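6-phosphofructokinase isozyme 2 (Escherichia coli, PDB 3UMO) catalyses the ATP-dependent, magnesium-requiring phosphorylation of fructose 6-phosphate to fructose 1,6-bisphosphate, the first committing step of glycolysis. Local coordinates at residues 42-47 with 135-140; 49-54 with 262-267; 81-86 with 122-127; 147-152 with 169-174; 155-158 with 162-165. All blocks are in the same frame, centred on the assembly; numbering follows the deposited sequence.

Contact 1: 42-47 with 135-140; sequences INVARA and VISGSL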
# COMPACT_ATOMS: atom_id res chain seq x y z
N ILE A 42 29.97 -6.06 8.31
CA ILE A 42 30.34 -4.66 8.25
C ILE A 42 29.59 -3.85 9.31
O ILE A 42 30.18 -3.04 10.02
CB ILE A 42 30.12 -4.07 6.84
CG1 ILE A 42 31.26 -4.52 5.91
CG2 ILE A 42 30.06 -2.55 6.88
CD1 ILE A 42 31.04 -4.17 4.46
N ASN A 43 28.29 -4.10 9.43
CA ASN A 43 27.49 -3.39 10.42
C ASN A 43 27.82 -3.78 11.85
O ASN A 43 27.76 -2.95 12.74
CB ASN A 43 25.99 -3.54 10.12
CG ASN A 43 25.53 -2.59 9.03
OD1 ASN A 43 26.02 -1.46 8.94
ND2 ASN A 43 24.60 -3.04 8.21
N VAL A 44 28.19 -5.04 12.06
CA VAL A 44 28.67 -5.48 13.37
C VAL A 44 29.91 -4.66 13.75
O VAL A 44 30.03 -4.18 14.88
CB VAL A 44 28.98 -6.99 13.39
CG1 VAL A 44 29.72 -7.38 14.67
CG2 VAL A 44 27.70 -7.78 13.26
N ALA A 45 30.82 -4.48 12.79
CA ALA A 45 32.04 -3.70 13.03
C ALA A 45 31.72 -2.23 13.34
O ALA A 45 32.35 -1.61 14.20
CB ALA A 45 32.99 -3.81 11.85
N ARG A 46 30.75 -1.68 12.63
CA ARG A 46 30.34 -0.30 12.87
C ARG A 46 29.70 -0.13 14.25
O ARG A 46 29.98 0.83 14.97
CB ARG A 46 29.39 0.19 11.77
CG ARG A 46 30.03 0.21 10.38
CD ARG A 46 29.01 0.55 9.30
NE ARG A 46 28.61 1.95 9.33
CZ ARG A 46 27.36 2.37 9.21
NH1 ARG A 46 26.37 1.50 9.05
NH2 ARG A 46 27.08 3.67 9.24
N ALA A 47 28.86 -1.09 14.63
CA ALA A 47 28.22 -1.06 15.95
C ALA A 47 29.27 -1.14 17.05
O ALA A 47 29.18 -0.46 18.07
CB ALA A 47 27.22 -2.21 16.10
N VAL A 135 33.60 -12.69 13.63
CA VAL A 135 32.15 -12.70 13.45
C VAL A 135 31.79 -12.84 11.98
O VAL A 135 32.05 -11.94 11.19
CB VAL A 135 31.50 -11.40 13.99
CG1 VAL A 135 29.98 -11.48 13.87
CG2 VAL A 135 31.91 -11.15 15.43
N ILE A 136 31.21 -13.98 11.63
CA ILE A 136 30.75 -14.22 10.27
C ILE A 136 29.26 -13.88 10.22
O ILE A 136 28.44 -14.60 10.78
CB ILE A 136 30.98 -15.69 9.85
CG1 ILE A 136 32.44 -16.08 10.08
CG2 ILE A 136 30.61 -15.88 8.38
CD1 ILE A 136 32.61 -17.19 11.09
N SER A 137 28.92 -12.78 9.55
CA SER A 137 27.55 -12.29 9.57
C SER A 137 27.07 -11.83 8.19
O SER A 137 27.76 -11.11 7.47
CB SER A 137 27.41 -11.13 10.57
OG SER A 137 26.13 -10.54 10.45
N GLY A 138 25.87 -12.27 7.82
CA GLY A 138 25.25 -11.81 6.59
C GLY A 138 24.91 -12.97 5.68
O GLY A 138 25.18 -14.13 6.00
N SER A 139 24.34 -12.64 4.53
CA SER A 139 23.93 -13.64 3.55
C SER A 139 25.12 -14.26 2.81
O SER A 139 26.25 -13.76 2.88
CB SER A 139 22.98 -13.02 2.53
OG SER A 139 23.60 -11.96 1.82
N LEU A 140 24.85 -15.35 2.10
CA LEU A 140 25.85 -16.02 1.27
C LEU A 140 25.67 -15.57 -0.18
O LEU A 140 24.60 -15.75 -0.76
CB LEU A 140 25.70 -17.54 1.36
CG LEU A 140 26.81 -18.33 0.68
CD1 LEU A 140 28.10 -18.24 1.49
CD2 LEU A 140 26.42 -19.79 0.46

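Contact 2: 49-54 with 262-267; sequences AHLGGS and MTLKLA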
# COMPACT_ATOMS: atom_id res chain seq x y z
N ALA A 49 32.34 -0.10 16.89
CA ALA A 49 32.95 1.22 16.96
C ALA A 49 32.09 2.19 17.79
O ALA A 49 32.62 2.91 18.64
CB ALA A 49 33.19 1.78 15.56
N HIS A 50 30.78 2.19 17.54
CA HIS A 50 29.87 3.05 18.31
C HIS A 50 29.94 2.76 19.80
O HIS A 50 29.85 3.66 20.63
CB HIS A 50 28.42 2.89 17.84
CG HIS A 50 28.16 3.42 16.47
ND1 HIS A 50 29.16 3.86 15.64
CD2 HIS A 50 27.00 3.59 15.79
CE1 HIS A 50 28.64 4.28 14.51
NE2 HIS A 50 27.33 4.13 14.57
N LEU A 51 30.10 1.48 20.13
CA LEU A 51 30.12 1.08 21.54
C LEU A 51 31.49 1.24 22.18
O LEU A 51 31.68 0.90 23.35
CB LEU A 51 29.59 -0.35 21.70
CG LEU A 51 28.15 -0.56 21.22
CD1 LEU A 51 27.74 -2.01 21.43
CD2 LEU A 51 27.19 0.39 21.93
N GLY A 52 32.45 1.76 21.42
CA GLY A 52 33.75 2.10 21.97
C GLY A 52 34.84 1.09 21.74
O GLY A 52 35.97 1.27 22.19
N GLY A 53 34.52 0.02 21.02
CA GLY A 53 35.50 -1.01 20.72
C GLY A 53 36.06 -0.85 19.31
O GLY A 53 35.83 0.16 18.66
N SER A 54 36.80 -1.86 18.86
CA SER A 54 37.36 -1.83 17.52
C SER A 54 37.28 -3.22 16.88
O SER A 54 37.59 -4.22 17.52
CB SER A 54 38.82 -1.37 17.56
OG SER A 54 39.32 -1.15 16.25
N MET A 262 27.26 -8.22 21.91
CA MET A 262 27.55 -9.51 22.51
C MET A 262 28.97 -9.96 22.21
O MET A 262 29.62 -10.59 23.04
CB MET A 262 26.52 -10.57 22.08
CG MET A 262 25.13 -10.25 22.62
SD MET A 262 23.95 -11.61 22.47
CE MET A 262 23.98 -11.94 20.71
N THR A 263 29.47 -9.59 21.04
CA THR A 263 30.85 -9.89 20.65
C THR A 263 31.84 -9.22 21.60
O THR A 263 32.81 -9.84 22.04
CB THR A 263 31.12 -9.42 19.21
OG1 THR A 263 30.30 -10.15 18.30
CG2 THR A 263 32.58 -9.63 18.84
N LEU A 264 31.60 -7.95 21.90
CA LEU A 264 32.44 -7.23 22.85
C LEU A 264 32.42 -7.88 24.22
O LEU A 264 33.46 -8.01 24.87
CB LEU A 264 32.00 -5.77 22.95
CG LEU A 264 32.48 -4.88 21.81
CD1 LEU A 264 31.75 -3.53 21.85
CD2 LEU A 264 33.99 -4.67 21.90
N LYS A 265 31.24 -8.29 24.67
CA LYS A 265 31.13 -8.98 25.95
C LYS A 265 31.85 -10.31 25.92
O LYS A 265 32.47 -10.72 26.91
CB LYS A 265 29.66 -9.19 26.35
CG LYS A 265 28.98 -7.94 26.90
CD LYS A 265 29.77 -7.35 28.07
CE LYS A 265 29.02 -6.20 28.74
NZ LYS A 265 29.84 -5.57 29.81
N LEU A 266 31.77 -11.00 24.78
CA LEU A 266 32.43 -12.29 24.63
C LEU A 266 33.95 -12.11 24.72
O LEU A 266 34.65 -12.91 25.35
CB LEU A 266 32.04 -12.93 23.30
CG LEU A 266 32.06 -14.46 23.19
CD1 LEU A 266 33.38 -14.96 22.67
CD2 LEU A 266 31.75 -15.11 24.54
N ALA A 267 34.45 -11.03 24.12
CA ALA A 267 35.88 -10.72 24.16
C ALA A 267 36.35 -10.40 25.58
O ALA A 267 37.53 -10.56 25.90
CB ALA A 267 36.20 -9.58 23.22

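Contact 3: 81-86 with 122-127; sequences ATVEAK and EEQVLE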
# COMPACT_ATOMS: atom_id res chain seq x y z
N ALA A 81 39.99 -4.99 5.89
CA ALA A 81 40.94 -5.82 5.17
C ALA A 81 40.15 -6.37 4.01
O ALA A 81 39.22 -7.15 4.19
CB ALA A 81 41.46 -6.95 6.05
N THR A 82 40.49 -5.94 2.80
CA THR A 82 39.65 -6.26 1.66
C THR A 82 40.33 -7.17 0.65
O THR A 82 41.56 -7.30 0.62
CB THR A 82 39.15 -4.98 0.95
OG1 THR A 82 40.28 -4.22 0.48
CG2 THR A 82 38.33 -4.11 1.91
N VAL A 83 39.51 -7.82 -0.17
CA VAL A 83 39.97 -8.57 -1.32
C VAL A 83 39.30 -7.94 -2.52
O VAL A 83 38.09 -7.70 -2.51
CB VAL A 83 39.56 -10.05 -1.22
CG1 VAL A 83 39.75 -10.75 -2.56
CG2 VAL A 83 40.34 -10.74 -0.11
N GLU A 84 40.07 -7.64 -3.56
CA GLU A 84 39.48 -7.04 -4.75
C GLU A 84 38.75 -8.11 -5.55
O GLU A 84 39.33 -9.16 -5.86
CB GLU A 84 40.55 -6.35 -5.60
CG GLU A 84 39.99 -5.34 -6.58
CD GLU A 84 41.03 -4.31 -6.99
OE1 GLU A 84 42.24 -4.58 -6.81
OE2 GLU A 84 40.62 -3.24 -7.49
N ALA A 85 37.48 -7.88 -5.85
CA ALA A 85 36.69 -8.85 -6.59
C ALA A 85 36.34 -8.35 -7.98
O ALA A 85 36.25 -7.14 -8.20
CB ALA A 85 35.42 -9.20 -5.81
N LYS A 86 36.15 -9.28 -8.91
CA LYS A 86 35.85 -8.93 -10.30
C LYS A 86 34.46 -8.30 -10.44
O LYS A 86 34.30 -7.32 -11.16
CB LYS A 86 35.98 -10.16 -11.20
CG LYS A 86 37.38 -10.73 -11.28
CD LYS A 86 38.23 -9.99 -12.30
CE LYS A 86 39.69 -10.45 -12.27
NZ LYS A 86 40.42 -9.90 -11.09
N GLU A 122 39.62 -16.43 2.59
CA GLU A 122 40.03 -17.47 3.53
C GLU A 122 41.45 -17.20 4.03
O GLU A 122 41.74 -17.37 5.22
CB GLU A 122 39.96 -18.83 2.83
CG GLU A 122 39.71 -20.02 3.74
CD GLU A 122 39.17 -21.22 2.97
OE1 GLU A 122 38.93 -21.08 1.75
OE2 GLU A 122 38.99 -22.29 3.59
N GLU A 123 42.33 -16.77 3.13
CA GLU A 123 43.71 -16.44 3.49
C GLU A 123 43.76 -15.31 4.51
O GLU A 123 44.55 -15.36 5.46
CB GLU A 123 44.53 -16.08 2.24
CG GLU A 123 46.00 -15.84 2.50
CD GLU A 123 46.79 -15.62 1.22
OE1 GLU A 123 46.20 -15.17 0.22
OE2 GLU A 123 48.00 -15.91 1.22
N GLN A 124 42.91 -14.31 4.33
CA GLN A 124 42.83 -13.19 5.27
C GLN A 124 42.41 -13.67 6.65
O GLN A 124 42.99 -13.28 7.66
CB GLN A 124 41.85 -12.12 4.77
CG GLN A 124 42.39 -11.23 3.66
CD GLN A 124 43.70 -10.55 4.04
OE1 GLN A 124 44.69 -10.64 3.32
NE2 GLN A 124 43.70 -9.85 5.17
N VAL A 125 41.39 -14.53 6.68
CA VAL A 125 40.87 -15.05 7.94
C VAL A 125 41.92 -15.85 8.71
O VAL A 125 42.03 -15.73 9.93
CB VAL A 125 39.62 -15.93 7.71
CG1 VAL A 125 39.25 -16.69 8.97
CG2 VAL A 125 38.46 -15.07 7.24
N LEU A 126 42.71 -16.64 8.00
CA LEU A 126 43.71 -17.48 8.66
C LEU A 126 44.96 -16.71 9.10
O LEU A 126 45.88 -17.29 9.69
CB LEU A 126 44.05 -18.70 7.79
CG LEU A 126 42.82 -19.57 7.51
CD1 LEU A 126 43.18 -20.81 6.70
CD2 LEU A 126 42.13 -19.96 8.82
N GLU A 127 44.98 -15.41 8.82
CA GLU A 127 46.03 -14.55 9.35
C GLU A 127 45.64 -14.00 10.72
O GLU A 127 46.45 -13.38 11.41
CB GLU A 127 46.34 -13.40 8.39
CG GLU A 127 47.03 -13.85 7.11
CD GLU A 127 47.24 -12.72 6.13
OE1 GLU A 127 46.94 -11.56 6.48
OE2 GLU A 127 47.70 -13.00 5.00

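Contact 4: 147-152 with 169-174; sequences EKLTQL and GEALSA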
# COMPACT_ATOMS: atom_id res chain seq x y z
N GLU A 147 29.61 -25.89 1.18
CA GLU A 147 30.75 -26.64 1.70
C GLU A 147 31.98 -25.77 1.94
O GLU A 147 32.76 -26.03 2.85
CB GLU A 147 31.09 -27.83 0.79
CG GLU A 147 31.30 -27.46 -0.67
CD GLU A 147 31.79 -28.63 -1.51
OE1 GLU A 147 32.44 -29.54 -0.94
OE2 GLU A 147 31.54 -28.65 -2.73
N LYS A 148 32.14 -24.72 1.12
CA LYS A 148 33.28 -23.81 1.26
C LYS A 148 33.15 -22.94 2.51
O LYS A 148 34.15 -22.56 3.13
CB LYS A 148 33.43 -22.93 0.01
CG LYS A 148 33.69 -23.69 -1.27
CD LYS A 148 35.00 -24.48 -1.22
CE LYS A 148 36.22 -23.58 -1.21
NZ LYS A 148 36.72 -23.26 0.16
N LEU A 149 31.92 -22.61 2.87
CA LEU A 149 31.67 -21.87 4.10
C LEU A 149 31.99 -22.74 5.30
O LEU A 149 32.58 -22.29 6.28
CB LEU A 149 30.22 -21.39 4.16
CG LEU A 149 29.83 -20.63 5.43
CD1 LEU A 149 30.66 -19.36 5.58
CD2 LEU A 149 28.34 -20.30 5.40
N THR A 150 31.59 -24.01 5.22
CA THR A 150 31.92 -24.98 6.25
C THR A 150 33.43 -25.12 6.39
O THR A 150 33.97 -25.12 7.49
CB THR A 150 31.28 -26.36 5.94
OG1 THR A 150 29.86 -26.25 5.99
CG2 THR A 150 31.74 -27.40 6.94
N GLN A 151 34.12 -25.23 5.25
CA GLN A 151 35.57 -25.37 5.23
C GLN A 151 36.27 -24.17 5.85
O GLN A 151 37.28 -24.33 6.54
CB GLN A 151 36.07 -25.58 3.80
CG GLN A 151 35.77 -26.97 3.24
CD GLN A 151 35.94 -27.04 1.74
OE1 GLN A 151 36.62 -26.21 1.13
NE2 GLN A 151 35.31 -28.04 1.12
N LEU A 152 35.74 -22.98 5.61
CA LEU A 152 36.38 -21.77 6.12
C LEU A 152 36.31 -21.75 7.64
O LEU A 152 37.30 -21.48 8.32
CB LEU A 152 35.73 -20.51 5.54
CG LEU A 152 36.34 -19.17 5.95
CD1 LEU A 152 36.35 -18.20 4.77
CD2 LEU A 152 35.58 -18.55 7.11
N GLY A 169 19.06 -19.42 6.48
CA GLY A 169 18.90 -20.46 5.47
C GLY A 169 19.96 -21.54 5.53
O GLY A 169 20.45 -21.89 6.60
N GLU A 170 20.32 -22.04 4.35
CA GLU A 170 21.29 -23.13 4.24
C GLU A 170 22.68 -22.72 4.72
O GLU A 170 23.46 -23.56 5.18
CB GLU A 170 21.36 -23.63 2.79
CG GLU A 170 20.03 -24.06 2.20
CD GLU A 170 20.16 -24.59 0.78
OE1 GLU A 170 19.88 -25.78 0.57
OE2 GLU A 170 20.55 -23.80 -0.11
N ALA A 171 22.99 -21.43 4.61
CA ALA A 171 24.27 -20.91 5.07
C ALA A 171 24.43 -21.07 6.59
O ALA A 171 25.51 -21.42 7.07
CB ALA A 171 24.42 -19.44 4.67
N LEU A 172 23.36 -20.82 7.34
CA LEU A 172 23.42 -20.96 8.80
C LEU A 172 23.63 -22.42 9.19
O LEU A 172 24.45 -22.73 10.06
CB LEU A 172 22.14 -20.41 9.44
CG LEU A 172 22.05 -20.49 10.97
CD1 LEU A 172 23.18 -19.71 11.64
CD2 LEU A 172 20.70 -19.97 11.45
N SER A 173 22.89 -23.32 8.56
CA SER A 173 23.06 -24.75 8.82
C SER A 173 24.48 -25.20 8.47
O SER A 173 25.08 -26.00 9.18
CB SER A 173 22.04 -25.57 8.04
OG SER A 173 20.72 -25.19 8.38
N ALA A 174 25.00 -24.68 7.36
CA ALA A 174 26.33 -25.06 6.89
C ALA A 174 27.41 -24.53 7.84
O ALA A 174 28.44 -25.17 8.04
CB ALA A 174 26.57 -24.55 5.48

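Contact 5: 155-158 with 162-165; sequences AAQK and RCIV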
# COMPACT_ATOMS: atom_id res chain seq x y z
N ALA A 155 38.48 -24.38 9.21
CA ALA A 155 39.87 -23.95 9.10
C ALA A 155 40.22 -22.94 10.18
O ALA A 155 41.27 -23.02 10.81
CB ALA A 155 40.13 -23.34 7.72
N ALA A 156 39.32 -21.99 10.40
CA ALA A 156 39.53 -20.94 11.40
C ALA A 156 39.59 -21.52 12.81
O ALA A 156 40.47 -21.16 13.60
CB ALA A 156 38.45 -19.87 11.29
N GLN A 157 38.66 -22.41 13.13
CA GLN A 157 38.59 -23.00 14.47
C GLN A 157 39.80 -23.87 14.83
O GLN A 157 40.23 -23.88 15.98
CB GLN A 157 37.28 -23.76 14.66
CG GLN A 157 36.06 -22.85 14.68
CD GLN A 157 34.78 -23.55 15.12
OE1 GLN A 157 33.94 -22.95 15.79
NE2 GLN A 157 34.62 -24.80 14.72
N LYS A 158 40.34 -24.59 13.85
CA LYS A 158 41.49 -25.47 14.09
C LYS A 158 42.69 -24.74 14.70
O LYS A 158 43.52 -25.35 15.37
CB LYS A 158 41.92 -26.16 12.80
CG LYS A 158 40.97 -27.24 12.33
CD LYS A 158 41.47 -27.86 11.05
CE LYS A 158 40.39 -28.70 10.39
NZ LYS A 158 40.69 -28.93 8.95
N ARG A 162 38.04 -17.88 17.47
CA ARG A 162 36.73 -18.08 18.07
C ARG A 162 35.66 -17.51 17.15
O ARG A 162 35.65 -16.32 16.87
CB ARG A 162 36.68 -17.44 19.46
CG ARG A 162 37.72 -18.01 20.44
CD ARG A 162 37.83 -17.16 21.70
NE ARG A 162 36.73 -17.38 22.63
CZ ARG A 162 36.47 -16.61 23.68
NH1 ARG A 162 37.23 -15.56 23.95
NH2 ARG A 162 35.44 -16.89 24.47
N CYS A 163 34.76 -18.37 16.67
CA CYS A 163 33.80 -17.96 15.65
C CYS A 163 32.40 -17.67 16.17
O CYS A 163 31.83 -18.45 16.94
CB CYS A 163 33.75 -19.00 14.53
SG CYS A 163 35.31 -19.17 13.63
N ILE A 164 31.85 -16.54 15.74
CA ILE A 164 30.48 -16.16 16.03
C ILE A 164 29.75 -16.09 14.70
O ILE A 164 30.27 -15.55 13.72
CB ILE A 164 30.45 -14.79 16.74
CG1 ILE A 164 31.13 -14.89 18.11
CG2 ILE A 164 29.02 -14.27 16.87
CD1 ILE A 164 31.27 -13.56 18.83
N VAL A 165 28.55 -16.66 14.65
CA VAL A 165 27.82 -16.75 13.38
C VAL A 165 26.45 -16.11 13.46
O VAL A 165 25.69 -16.35 14.40
CB VAL A 165 27.66 -18.23 12.94
CG1 VAL A 165 26.85 -18.32 11.65
CG2 VAL A 165 29.03 -18.90 12.78
O HOH W 1 34.44 -21.06 17.56

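Contact 1: 42-47 with 135-140
Val44 on helix 40-50 packs against Val135 and Ser137 of strand 133-137, a helix-on-sheet contact inside the ribokinase fold, where helices flank a central parallel sheet. Val44 contributes 52 Å², half of the surface buried between the segments; Val135 and Ser137 share nearly all the rest. The two valines reach toward each other tip to tip, with Val44 CG1 4.2 Å from Val135 CG1. Each of these methyls stands opposite its own backbone nitrogen (chi1 170° in Val44, -177° in Val135), and this directs both into the space between helix and strand. Thr6 of the neighbouring strand and Val259 of helix 254-267 also touch both valines, extending the apolar layer. Beside Val44 in the sequence, Asn43 belongs to the substrate-binding site. Its OD1 is held by Arg46 NH1 at 3.0 Å, in the guanidinium plane, while Arg46 NE pairs with Glu76. Ser137 lies about 4 Å, side chain to side chain, from Asp256, the active-site residue by similarity. On the helix side, Ser137 OG is 4.2 Å from Val44 CG2, a van der Waals approach of a methyl to an oxygen.

Contact 2: 49-54 with 262-267
Leu51 and Leu264 meet with no planar side chain between them; a flat group nearby is the ring of Phe278 on helix 272-286, which Leu51 touches and with which Lys265 forms a cation-pi interaction. The contact itself is aliphatic. Leu264 reaches out from helix 254-267 and splits its two methyls between two residues of the turn that follows helix 40-50. CD1 comes to 3.8 Å from Leu51 CB, so it is the base of the Leu51 side chain, rather than its tip, that is met. The other branch, Leu264 CD2, lies 4.1 Å from Gly53 CA. Leu264 places CG beside its backbone nitrogen (chi1 -79°), and from there its two methyls reach Leu51 and Gly53. The turn is a Schellman motif: Gly52 leaves the helix with positive phi (99°), and its N is bonded to Ala49 O at 3.0 Å. At Gly53 the constraint is steric: a CB there would stand only 2.6 Å from Leu264 CD2. Met1 and Ile4 cover further parts of Leu264, and Cys295 touches Leu51. With neither a charge nor a bond joining the two segments, the association depends on close fit: the glycine backbone lets the chain pass directly against a leucine methyl, and the helix end is seated on the neighbouring helix by dispersion and burial of apolar surface.

Contact 3: 81-86 with 122-127
Gln124, near the end of helix 115-125, lays its side chain against Ala81 and Val83 of strand 80-84, the outermost strand at this end of the parallel sheet of the ribokinase fold. Ala81 and Val83 both direct their CB atoms toward the helix, whereas Thr82 between them turns the other way, so one face of the strand receives the glutamine. Gln124 leaves the helix with CG beside its backbone nitrogen and then bends at chi2 (-56°), which folds the amide back over the strand instead of extending it outward. Its aliphatic part and its polar end have separate partners. CG is 4.3 Å from Val83 CG2, a loose apolar touch. The carboxamide approaches Ala81 with its nitrogen foremost, and OE1 of Gln124 is the more distant end, 5.6 Å from Ala81 CB. Gln120 and Leu121, from the preceding turn of the same helix, also touch Val83, while Gln124 itself reaches Ile58 on the next strand of the sheet. The contact thus joins the helix to the sheet margin by packing alone; Gln124 dominates it, burying 54 of the 106 Å². At its closest point Gln124 NE2 sits 3.8 Å from the Ala81 CB methyl.

Contact 4: 147-152 with 169-174
Thr150 and Leu149, consecutive residues of helix 146-158, press against Ala174 and Ala171 of helix 169-175, one pair polar and the other apolar. These are two successive helices of the ribokinase-type alpha/beta fold, joined through strand 162-166. They come close here, with the CA atoms of Thr150 and Ala174 5.6 Å apart, a separation that the small alanine permits. Thr150 OG1 donates a hydrogen bond of 2.7 Å to Ala174 O. The hydroxyl does not follow a lone pair: it comes from above the carbonyl plane, 38° out of it. Its position beside the backbone nitrogen (chi1 -65°) points OG1 across to the other helix, where it also lies 3.7 Å from Ala174 CB. Next to this bond Leu149 CD2 and Ala171 CB form an apolar pair at 4.1 Å, and the same Leu149 CD2 touches Ala171 O at 3.5 Å, a van der Waals approach to a carbonyl oxygen. Replacing Thr150 by a valine, whose methyl cannot donate, would probably leave Ala174 O without this donor and the closest point of the two helices without its polar tie. The far side of helix 146-158 is looser. There Gln151 is exposed, and Lys148 lies over Phe118 of helix 115-125 while its NZ bonds to Gln151 OE1 at 3.1 Å. Glu147 and Glu170 are exposed as well. Around the pair, Leu146 adds to the cover of Ala174, Leu140 from the loop after strand 133-137 reaches Ala171, Phe118 also packs on Leu152, and Leu194 of helix 188-195 lies against Leu172 and Ser173.

Contact 5: 155-158 with 162-165
Cys163 rests its sulfur on two neighbouring residues of helix 146-158, overlapping the aliphatic base of Gln157 and the methyl of Ala156. Cys163 SG is 3.9 Å from Gln157 CG. Ala156 CB closes on the same sulfur at 4.0 Å, so SG meets two carbons of the same helix face, about 80° apart as seen from the sulfur. The sulfur stands opposite the carbonyl carbon of its own residue (chi1 -64°), which carries it from the strand to the helix surface. Ile136 of the adjacent strand also touches Cys163, keeping this layer apolar. Gln157 adds a polar link at the margin. Beyond CG its chain is extended, taking the amide past the sulfur toward the strand backbone, where a water molecule bridges the two segments. This water donates to Gln157 OE1 at 2.6 Å and accepts from Cys163 N at 2.9 Å, which satisfies the amide hydrogen. The other end of the same carboxamide is also engaged, Gln157 NE2 being bonded to Gly179 O, and with both ends gripped the rotation of the group is probably fixed. Only three residues separate the helical and extended segments, and the chain turns back at once. A helix packed on the strand that follows it, itself paired in parallel with strand 133-137, is the second half of a beta-alpha-beta crossover, the repeating element of this ribokinase-type alpha/beta sheet.

Contact 1 lies deepest, its centre about 4 Å from that of the chain, while contact 3, its centre about 19 Å away, belongs to the sheet margin. Contacts 1, 4 and 5 are buried, contacts 2 and 3 only partly. Contacts 1, 3 and 5 each set a helix on the same parallel sheet; contacts 2 and 4 instead join a helix, or the turn after it, to another helix. Helix 40-50 serves contacts 1 and 2, helix 146-158 contacts 4 and 5. Neighbouring strands 133-137 and 162-166 link contacts 1 and 5. Chemistry differs too: valines and leucine carry contacts 1 and 2, a glutamine contact 3, whereas contact 4 has a direct hydrogen bond and contact 5 a water bridge.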